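Local structure of glutathione S-transferase family protein (Populus trichocarpa, 5F06) at residues Y5-S10 / G51-L56; D83-E88 / Y162-L167; Q117-P122 / M177-A182. The protein probably transfers glutathione to electrophilic compounds, as a Phi-class glutathione transferase, releasing an S-substituted glutathione and, from halides, the halide ion. One frame throughout, in Å; residues are numbered along the deposited sequence.

The three contacts follow the two-domain plan of a glutathione transferase. Contact 1 lies in the thioredoxin-like N-terminal domain, where strands 2-6 and 55-58 pair and the turn before the second strand holds glutathione. Contact 2, next along the chain, joins the loop between helices 66-76 and 90-120 to the start of helix 164-167. Contact 3, in the helical C-terminal domain, sets the end of helix 90-120 against the loop after helix 170-176. Contacts 2 and 3 alternate along the chain, yet their centres are about 28 Å apart, on opposite sides of the chain's centre. Contact 1, centred about 23 Å from contact 2 and about 20 Å from contact 3, alone forms part of the glutathione site.

Contact 1. Residues Y5-S10 / G51-L56; sequences YGAPMS and GQIPAL. With GSH (glutathione), chain C.
Ile53 points toward segment 5-10 and reaches it with its outer methyl. CG1 sits between the backbone N and the carbonyl carbon (chi1 56°), and from there Ile53 CD1 extends to 3.6 Å from Ser10 OG and 4.2 Å from Ala7 CB. Ile53 CB comes to 4.0 Å from Gly6 CA; a side chain there would point at Ile53 and Pro54. Ser10 OG itself hydrogen-bonds Thr13 OG1, in helix 11-22. Pro54 follows a cis peptide bond, the cis-proline turn characteristic of the thioredoxin fold, and this turn presents the backbone of Ile53 to the cysteinyl part of glutathione. Ile53 N donates to O2 of glutathione at 3.0 Å, and Ile53 O accepts from its N2, also at 3.0 Å, an antiparallel strand-like pairing. Gln52 binds the glycyl end: its NE2 donates to glutathione O32 at 2.6 Å while OE1 accepts from Arg106 of the second subunit. Past the proline the two segments pair as antiparallel strands: Tyr5 N to Ala55 O is 2.8 Å and Ala55 N to Tyr5 O 3.1 Å. The side chains of this hydrogen-bonded pair share one sheet face, and Ala55 O meets the Tyr5 ring at its edge, in plane.

Contact 2. Residues D83-E88 / Y162-L167; sequences DLIRHE and YSLADL
Leu84 O accepts a hydrogen bond of 3.0 Å from Leu164 N at the start of helix 164-167. That start is a capping box: Ser163 OG accepts from Ala165 N, and Asp166 OD2 takes the Ser163 N-H on its anti lone pair at 3.0 Å. Leu84 O thus serves an N-H of the helix's first turn, joining the loop before helix 90-120 to the start of helix 164-167. Among apolar contacts, Leu84 lies alongside Tyr162, CD2 to CE2 4.0 Å, and the same methyl is 4.1 Å from Leu167 CD1. Ile85 and Leu164 also run side by side; CG2 of Ile85, anti to the carbonyl carbon, meets Leu164 CD2 at 4.0 Å. Polar bonds within the loop hold its shape. Arg86 bends at chi2 and chi3; its NH1 donates to Asp83 O at 2.9 Å, while NE forms a salt bridge with Glu92. An alanine in place of Arg86 would probably leave Asp83 O without this donor and Glu92 without its positive partner. Asp83 OD1 also accepts from His87 N on its syn lone pair, and Asp83 OD2 lies 3.6 Å above the Arg86 guanidinium plane, over its centre, a long salt bridge of charges only, with no N-H pointing at it.

Contact 3. Residues Q117-P122 / M177-A182; sequences QFMVAP and MKTPAA
Phe118 and Thr179 make the close part of this contact, a CH-pi interaction between the C-terminal part of helix 90-120 and the loop leading from helix 170-176 to helix 183-186, both in the all-helical C-terminal domain of the transferase. Thr179 CB stands over one face of the Phe118 ring, 3.9 Å from the centroid and offset toward the rim. Its methyl CG2, anti to the carbonyl carbon, lies over the same face and comes to 3.7 Å from Phe118 CD2. The hydroxyl branch sits between the backbone N and the carbonyl carbon (chi1 79°); OG1 hydrogen-bonds Leu176 O at the end of helix 170-176 and accepts weakly from Ala181 N. Pro180 CD reaches Phe118 CZ obliquely at 3.9 Å, and Ala181 CB touches Phe118 CE2 more loosely at 4.4 Å. Ile133 of helix 130-153 also packs on Phe118, while Val137 of that helix meets Ala181. No hydrogen bond crosses the contact; its looser, solvent side is Met119 against Lys178. Met119 was modelled in two conformers; in the one described, the chain bends at chi2 and its CE comes near Thr179 CG2 and Lys178 CB, a placing that remains doubtful. Exposed Lys178 leads its amine away, NZ hydrogen-bonding Asn212 OD1.

Contact 1. Residues Y5-S10 / G51-L56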
loop_
_atom_site.group_PDB
_atom_site.type_symbol
_atom_site.label_atom_id
_atom_site.label_comp_id
_atom_site.label_asym_id
_atom_site.label_seq_id
_atom_site.Cartn_x
_atom_site.Cartn_y
_atom_site.Cartn_z
ATOM N N TYR A 5 -18.794 6.743 -4.741
ATOM C CA TYR A 5 -19.600 5.587 -5.112
ATOM C C TYR A 5 -19.245 4.382 -4.249
ATOM O O TYR A 5 -18.127 3.878 -4.297
ATOM C CB TYR A 5 -19.404 5.256 -6.589
ATOM C CG TYR A 5 -19.882 6.353 -7.506
ATOM C CD1 TYR A 5 -19.089 7.466 -7.765
ATOM C CD2 TYR A 5 -21.136 6.289 -8.099
ATOM C CE1 TYR A 5 -19.531 8.478 -8.601
ATOM C CE2 TYR A 5 -21.585 7.297 -8.934
ATOM C CZ TYR A 5 -20.781 8.389 -9.178
ATOM O OH TYR A 5 -21.228 9.389 -10.010
ATOM N N GLY A 6 -20.200 3.920 -3.454
ATOM C CA GLY A 6 -19.949 2.796 -2.572
ATOM C C GLY A 6 -21.142 2.450 -1.710
ATOM O O GLY A 6 -22.287 2.612 -2.128
ATOM N N ALA A 7 -20.872 1.971 -0.500
ATOM C CA ALA A 7 -21.931 1.597 0.432
ATOM C C ALA A 7 -21.484 1.867 1.867
ATOM O O ALA A 7 -20.342 1.573 2.217
ATOM C CB ALA A 7 -22.297 0.139 0.254
ATOM N N PRO A 8 -22.376 2.435 2.702
ATOM C CA PRO A 8 -22.011 2.776 4.087
ATOM C C PRO A 8 -21.437 1.617 4.908
ATOM O O PRO A 8 -20.599 1.844 5.782
ATOM C CB PRO A 8 -23.341 3.236 4.693
ATOM C CG PRO A 8 -24.125 3.744 3.544
ATOM C CD PRO A 8 -23.735 2.899 2.365
ATOM N N MET A 9 -21.884 0.395 4.630
ATOM C CA MET A 9 -21.531 -0.750 5.463
ATOM C C MET A 9 -20.167 -1.361 5.114
ATOM O O MET A 9 -19.627 -2.149 5.890
ATOM C CB MET A 9 -22.622 -1.821 5.356
ATOM C CG MET A 9 -22.460 -2.970 6.337
ATOM S SD MET A 9 -23.981 -3.906 6.593
ATOM C CE MET A 9 -24.878 -2.786 7.665
ATOM N N SER A 10 -19.599 -0.999 3.969
ATOM C CA SER A 10 -18.339 -1.602 3.545
ATOM C C SER A 10 -17.139 -0.888 4.160
ATOM O O SER A 10 -17.124 0.337 4.305
ATOM C CB SER A 10 -18.216 -1.605 2.017
ATOM O OG SER A 10 -17.823 -0.344 1.517
ATOM N N GLY A 51 -13.416 -3.519 -10.520
ATOM C CA GLY A 51 -14.779 -3.850 -10.149
ATOM C C GLY A 51 -15.009 -3.969 -8.654
ATOM O O GLY A 51 -15.731 -4.859 -8.197
ATOM N N GLN A 52 -14.406 -3.065 -7.892
ATOM C CA GLN A 52 -14.647 -2.994 -6.457
ATOM C C GLN A 52 -14.871 -1.553 -6.014
ATOM O O GLN A 52 -14.414 -0.602 -6.661
ATOM C CB GLN A 52 -13.482 -3.610 -5.683
ATOM C CG GLN A 52 -13.429 -5.122 -5.774
ATOM C CD GLN A 52 -12.522 -5.734 -4.733
ATOM O OE1 GLN A 52 -11.349 -5.373 -4.623
ATOM N NE2 GLN A 52 -13.064 -6.656 -3.948
ATOM N N ILE A 53 -15.588 -1.403 -4.909
ATOM C CA ILE A 53 -15.886 -0.091 -4.358
ATOM C C ILE A 53 -14.825 0.260 -3.318
ATOM O O ILE A 53 -14.265 -0.630 -2.684
ATOM C CB ILE A 53 -17.306 -0.042 -3.735
ATOM C CG1 ILE A 53 -17.490 -1.130 -2.667
ATOM C CG2 ILE A 53 -18.354 -0.182 -4.828
ATOM C CD1 ILE A 53 -18.783 -0.975 -1.855
ATOM N N PRO A 54 -14.562 1.561 -3.115
ATOM C CA PRO A 54 -15.267 2.701 -3.697
ATOM C C PRO A 54 -14.595 3.290 -4.928
ATOM O O PRO A 54 -13.474 2.925 -5.271
ATOM C CB PRO A 54 -15.245 3.714 -2.557
ATOM C CG PRO A 54 -13.908 3.497 -1.946
ATOM C CD PRO A 54 -13.631 2.004 -2.062
ATOM N N ALA A 55 -15.313 4.196 -5.581
ATOM C CA ALA A 55 -14.742 5.078 -6.579
ATOM C C ALA A 55 -15.142 6.507 -6.242
ATOM O O ALA A 55 -16.120 6.733 -5.521
ATOM C CB ALA A 55 -15.212 4.706 -7.967
ATOM N N LEU A 56 -14.381 7.463 -6.761
ATOM C CA LEU A 56 -14.671 8.878 -6.574
ATOM C C LEU A 56 -14.736 9.590 -7.918
ATOM O O LEU A 56 -13.824 9.462 -8.731
ATOM C CB LEU A 56 -13.610 9.541 -5.696
ATOM C CG LEU A 56 -13.843 11.018 -5.358
ATOM C CD1 LEU A 56 -14.863 11.160 -4.249
ATOM C CD2 LEU A 56 -12.548 11.699 -4.970
HETATM N N1 GSH C . -7.760 -2.127 -2.353
HETATM C CA1 GSH C . -9.135 -1.785 -2.514
HETATM C C1 GSH C . -9.423 -0.481 -1.800
HETATM O O11 GSH C . -8.841 -0.215 -0.718
HETATM O O12 GSH C . -10.248 0.333 -2.283
HETATM C CB1 GSH C . -10.014 -2.891 -1.961
HETATM C CG1 GSH C . -11.452 -2.636 -2.387
HETATM C CD1 GSH C . -12.406 -3.673 -1.810
HETATM O OE1 GSH C . -11.981 -4.656 -1.220
HETATM N N2 GSH C . -13.814 -3.462 -1.966
HETATM C CA2 GSH C . -14.776 -4.386 -1.451
HETATM C C2 GSH C . -15.714 -4.816 -2.576
HETATM O O2 GSH C . -15.944 -4.058 -3.497
HETATM C CB2 GSH C . -15.616 -3.700 -0.396
HETATM S SG2 GSH C . -14.690 -3.442 1.101
HETATM N N3 GSH C . -16.337 -6.114 -2.546
HETATM C CA3 GSH C . -17.240 -6.511 -3.611
HETATM C C3 GSH C . -16.637 -7.634 -4.451
HETATM O O31 GSH C . -17.394 -8.398 -5.111
HETATM O O32 GSH C . -15.390 -7.800 -4.487
#

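Contact 2. Residues D83-E88 / Y162-L167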
loop_
_atom_site.group_PDB
_atom_site.type_symbol
_atom_site.label_atom_id
_atom_site.label_comp_id
_atom_site.label_asym_id
_atom_site.label_seq_id
_atom_site.Cartn_x
_atom_site.Cartn_y
_atom_site.Cartn_z
ATOM N N ASP A 83 -5.712 18.122 10.388
ATOM C CA ASP A 83 -4.416 18.018 9.723
ATOM C C ASP A 83 -3.949 16.560 9.633
ATOM O O ASP A 83 -3.133 16.110 10.442
ATOM C CB ASP A 83 -3.395 18.868 10.485
ATOM C CG ASP A 83 -2.037 18.906 9.817
ATOM O OD1 ASP A 83 -1.918 18.473 8.652
ATOM O OD2 ASP A 83 -1.088 19.389 10.468
ATOM N N LEU A 84 -4.462 15.835 8.640
ATOM C CA LEU A 84 -4.266 14.385 8.561
ATOM C C LEU A 84 -2.879 13.956 8.072
ATOM O O LEU A 84 -2.391 12.900 8.479
ATOM C CB LEU A 84 -5.322 13.755 7.644
ATOM C CG LEU A 84 -6.740 13.604 8.198
ATOM C CD1 LEU A 84 -7.697 13.162 7.102
ATOM C CD2 LEU A 84 -6.763 12.606 9.353
ATOM N N ILE A 85 -2.256 14.747 7.195
ATOM C CA ILE A 85 -0.956 14.366 6.635
ATOM C C ILE A 85 0.163 15.350 6.995
ATOM O O ILE A 85 1.278 15.242 6.487
ATOM C CB ILE A 85 -1.031 14.206 5.098
ATOM C CG1 ILE A 85 -1.469 15.509 4.420
ATOM C CG2 ILE A 85 -1.984 13.060 4.747
ATOM C CD1 ILE A 85 -1.313 15.489 2.906
ATOM N N ARG A 86 -0.144 16.290 7.888
ATOM C CA ARG A 86 0.864 17.127 8.544
ATOM C C ARG A 86 1.566 18.072 7.561
ATOM O O ARG A 86 2.780 18.007 7.364
ATOM C CB ARG A 86 1.884 16.242 9.269
ATOM C CG ARG A 86 1.263 15.061 10.024
ATOM C CD ARG A 86 0.107 15.483 10.930
ATOM N NE ARG A 86 0.544 16.292 12.058
ATOM C CZ ARG A 86 -0.279 16.830 12.954
ATOM N NH1 ARG A 86 -1.591 16.651 12.852
ATOM N NH2 ARG A 86 0.207 17.546 13.954
ATOM N N HIS A 87 0.788 18.978 6.977
ATOM C CA HIS A 87 1.259 19.830 5.884
ATOM C C HIS A 87 2.203 20.967 6.296
ATOM O O HIS A 87 2.666 21.717 5.435
ATOM C CB HIS A 87 0.055 20.433 5.150
ATOM C CG HIS A 87 -0.708 21.434 5.959
ATOM N ND1 HIS A 87 -1.674 21.073 6.871
ATOM C CD2 HIS A 87 -0.649 22.786 5.989
ATOM C CE1 HIS A 87 -2.176 22.158 7.433
ATOM N NE2 HIS A 87 -1.570 23.212 6.916
ATOM N N GLU A 88 2.484 21.112 7.588
ATOM C CA GLU A 88 3.379 22.181 8.044
ATOM C C GLU A 88 4.501 21.653 8.938
ATOM O O GLU A 88 5.163 22.418 9.643
ATOM C CB GLU A 88 2.581 23.274 8.767
ATOM C CG GLU A 88 1.545 22.774 9.764
ATOM C CD GLU A 88 0.689 23.900 10.337
ATOM O OE1 GLU A 88 0.771 25.042 9.828
ATOM O OE2 GLU A 88 -0.068 23.642 11.296
ATOM N N TYR A 162 -2.880 12.380 15.974
ATOM C CA TYR A 162 -3.693 11.556 15.093
ATOM C C TYR A 162 -3.327 11.873 13.644
ATOM O O TYR A 162 -3.069 13.030 13.309
ATOM C CB TYR A 162 -5.175 11.810 15.349
ATOM C CG TYR A 162 -6.118 10.947 14.543
ATOM C CD1 TYR A 162 -6.270 9.597 14.827
ATOM C CD2 TYR A 162 -6.874 11.488 13.513
ATOM C CE1 TYR A 162 -7.140 8.810 14.103
ATOM C CE2 TYR A 162 -7.747 10.707 12.780
ATOM C CZ TYR A 162 -7.878 9.372 13.079
ATOM O OH TYR A 162 -8.752 8.597 12.351
ATOM N N SER A 163 -3.283 10.851 12.794
ATOM C CA SER A 163 -2.965 11.060 11.383
ATOM C C SER A 163 -3.676 10.069 10.463
ATOM O O SER A 163 -4.409 9.191 10.916
ATOM C CB SER A 163 -1.457 10.961 11.161
ATOM O OG SER A 163 -1.053 9.610 11.035
ATOM N N LEU A 164 -3.445 10.229 9.165
ATOM C CA LEU A 164 -4.010 9.342 8.155
ATOM C C LEU A 164 -3.608 7.887 8.405
ATOM O O LEU A 164 -4.356 6.964 8.077
ATOM C CB LEU A 164 -3.560 9.781 6.760
ATOM C CG LEU A 164 -4.244 9.077 5.588
ATOM C CD1 LEU A 164 -5.719 9.458 5.504
ATOM C CD2 LEU A 164 -3.518 9.413 4.294
ATOM N N ALA A 165 -2.428 7.692 8.990
ATOM C CA ALA A 165 -1.938 6.358 9.324
ATOM C C ALA A 165 -2.910 5.626 10.243
ATOM O O ALA A 165 -3.292 4.491 9.969
ATOM C CB ALA A 165 -0.558 6.440 9.971
ATOM N N ASP A 166 -3.308 6.276 11.334
ATOM C CA ASP A 166 -4.260 5.677 12.262
ATOM C C ASP A 166 -5.612 5.470 11.587
ATOM O O ASP A 166 -6.216 4.401 11.697
ATOM C CB ASP A 166 -4.427 6.554 13.502
ATOM C CG ASP A 166 -3.104 6.999 14.081
ATOM O OD1 ASP A 166 -2.499 6.230 14.862
ATOM O OD2 ASP A 166 -2.673 8.124 13.747
ATOM N N LEU A 167 -6.071 6.504 10.890
ATOM C CA LEU A 167 -7.380 6.499 10.245
ATOM C C LEU A 167 -7.597 5.269 9.372
ATOM O O LEU A 167 -8.671 4.655 9.402
ATOM C CB LEU A 167 -7.553 7.769 9.403
ATOM C CG LEU A 167 -8.919 7.959 8.731
ATOM C CD1 LEU A 167 -9.262 9.436 8.637
ATOM C CD2 LEU A 167 -8.981 7.314 7.342
#

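Contact 3. Residues Q117-P122 / M177-A182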
loop_
_atom_site.group_PDB
_atom_site.type_symbol
_atom_site.label_atom_id
_atom_site.label_comp_id
_atom_site.label_asym_id
_atom_site.label_seq_id
_atom_site.Cartn_x
_atom_site.Cartn_y
_atom_site.Cartn_z
ATOM N N GLN A 117 -13.346 -13.890 6.339
ATOM C CA GLN A 117 -13.853 -15.191 6.754
ATOM C C GLN A 117 -15.102 -15.062 7.632
ATOM O O GLN A 117 -16.072 -15.805 7.457
ATOM C CB GLN A 117 -12.760 -15.972 7.489
ATOM C CG GLN A 117 -11.668 -16.521 6.571
ATOM C CD GLN A 117 -12.214 -17.424 5.479
ATOM O OE1 GLN A 117 -13.146 -18.197 5.706
ATOM N NE2 GLN A 117 -11.641 -17.322 4.282
ATOM N N PHE A 118 -15.090 -14.113 8.562
ATOM C CA PHE A 118 -16.227 -13.910 9.447
ATOM C C PHE A 118 -17.439 -13.263 8.763
ATOM O O PHE A 118 -18.575 -13.668 9.003
ATOM C CB PHE A 118 -15.816 -13.046 10.648
ATOM C CG PHE A 118 -15.080 -13.799 11.725
ATOM C CD1 PHE A 118 -15.710 -14.795 12.451
ATOM C CD2 PHE A 118 -13.764 -13.489 12.029
ATOM C CE1 PHE A 118 -15.036 -15.482 13.450
ATOM C CE2 PHE A 118 -13.086 -14.170 13.023
ATOM C CZ PHE A 118 -13.724 -15.164 13.738
ATOM N N MET A 119 -17.184 -12.265 7.920
ATOM C CA MET A 119 -18.243 -11.397 7.408
ATOM C C MET A 119 -18.622 -11.671 5.953
ATOM O O MET A 119 -19.786 -11.538 5.580
ATOM C CB MET A 119 -17.822 -9.929 7.543
ATOM C CG MET A 119 -17.450 -9.511 8.960
ATOM S SD MET A 119 -18.766 -9.837 10.151
ATOM C CE MET A 119 -18.117 -9.007 11.601
ATOM N N VAL A 120 -17.644 -12.041 5.130
ATOM C CA VAL A 120 -17.876 -12.187 3.692
ATOM C C VAL A 120 -18.110 -13.641 3.272
ATOM O O VAL A 120 -18.970 -13.908 2.435
ATOM C CB VAL A 120 -16.696 -11.622 2.871
ATOM C CG1 VAL A 120 -17.034 -11.629 1.384
ATOM C CG2 VAL A 120 -16.370 -10.205 3.316
ATOM N N ALA A 121 -17.358 -14.577 3.844
ATOM C CA ALA A 121 -17.453 -15.978 3.431
ATOM C C ALA A 121 -18.882 -16.524 3.551
ATOM O O ALA A 121 -19.352 -17.220 2.648
ATOM C CB ALA A 121 -16.480 -16.840 4.236
ATOM N N PRO A 122 -19.582 -16.206 4.655
ATOM C CA PRO A 122 -20.988 -16.616 4.758
ATOM C C PRO A 122 -21.854 -16.062 3.624
ATOM O O PRO A 122 -22.779 -16.741 3.181
ATOM C CB PRO A 122 -21.423 -16.042 6.110
ATOM C CG PRO A 122 -20.173 -15.924 6.890
ATOM C CD PRO A 122 -19.116 -15.559 5.897
ATOM N N MET A 177 -13.378 -6.160 15.921
ATOM C CA MET A 177 -13.748 -6.045 17.327
ATOM C C MET A 177 -15.134 -6.623 17.606
ATOM O O MET A 177 -15.523 -6.775 18.764
ATOM C CB MET A 177 -13.685 -4.584 17.774
ATOM C CG MET A 177 -12.269 -4.007 17.764
ATOM S SD MET A 177 -11.080 -4.971 18.718
ATOM C CE MET A 177 -11.621 -4.599 20.381
ATOM N N LYS A 178 -15.869 -6.951 16.549
ATOM C CA LYS A 178 -17.166 -7.606 16.690
ATOM C C LYS A 178 -17.021 -9.124 16.782
ATOM O O LYS A 178 -17.982 -9.824 17.102
ATOM C CB LYS A 178 -18.077 -7.254 15.510
ATOM C CG LYS A 178 -18.378 -5.773 15.363
ATOM C CD LYS A 178 -19.313 -5.532 14.192
ATOM C CE LYS A 178 -19.738 -4.078 14.102
ATOM N NZ LYS A 178 -20.621 -3.678 15.237
ATOM N N THR A 179 -15.821 -9.622 16.492
ATOM C CA THR A 179 -15.559 -11.059 16.441
ATOM C C THR A 179 -14.728 -11.513 17.644
ATOM O O THR A 179 -14.224 -10.683 18.405
ATOM C CB THR A 179 -14.809 -11.451 15.142
ATOM O OG1 THR A 179 -13.417 -11.132 15.265
ATOM C CG2 THR A 179 -15.396 -10.738 13.925
ATOM N N PRO A 180 -14.573 -12.835 17.820
ATOM C CA PRO A 180 -13.704 -13.327 18.897
ATOM C C PRO A 180 -12.253 -12.869 18.740
ATOM O O PRO A 180 -11.518 -12.807 19.728
ATOM C CB PRO A 180 -13.809 -14.849 18.766
ATOM C CG PRO A 180 -15.118 -15.083 18.103
ATOM C CD PRO A 180 -15.287 -13.937 17.148
ATOM N N ALA A 181 -11.857 -12.553 17.510
ATOM C CA ALA A 181 -10.497 -12.105 17.228
ATOM C C ALA A 181 -10.215 -10.731 17.836
ATOM O O ALA A 181 -9.084 -10.259 17.810
ATOM C CB ALA A 181 -10.246 -12.079 15.725
ATOM N N ALA A 182 -11.245 -10.092 18.385
ATOM C CA ALA A 182 -11.072 -8.852 19.143
ATOM C C ALA A 182 -10.013 -8.999 20.240
ATOM O O ALA A 182 -9.432 -8.010 20.685
ATOM C CB ALA A 182 -12.392 -8.428 19.755
#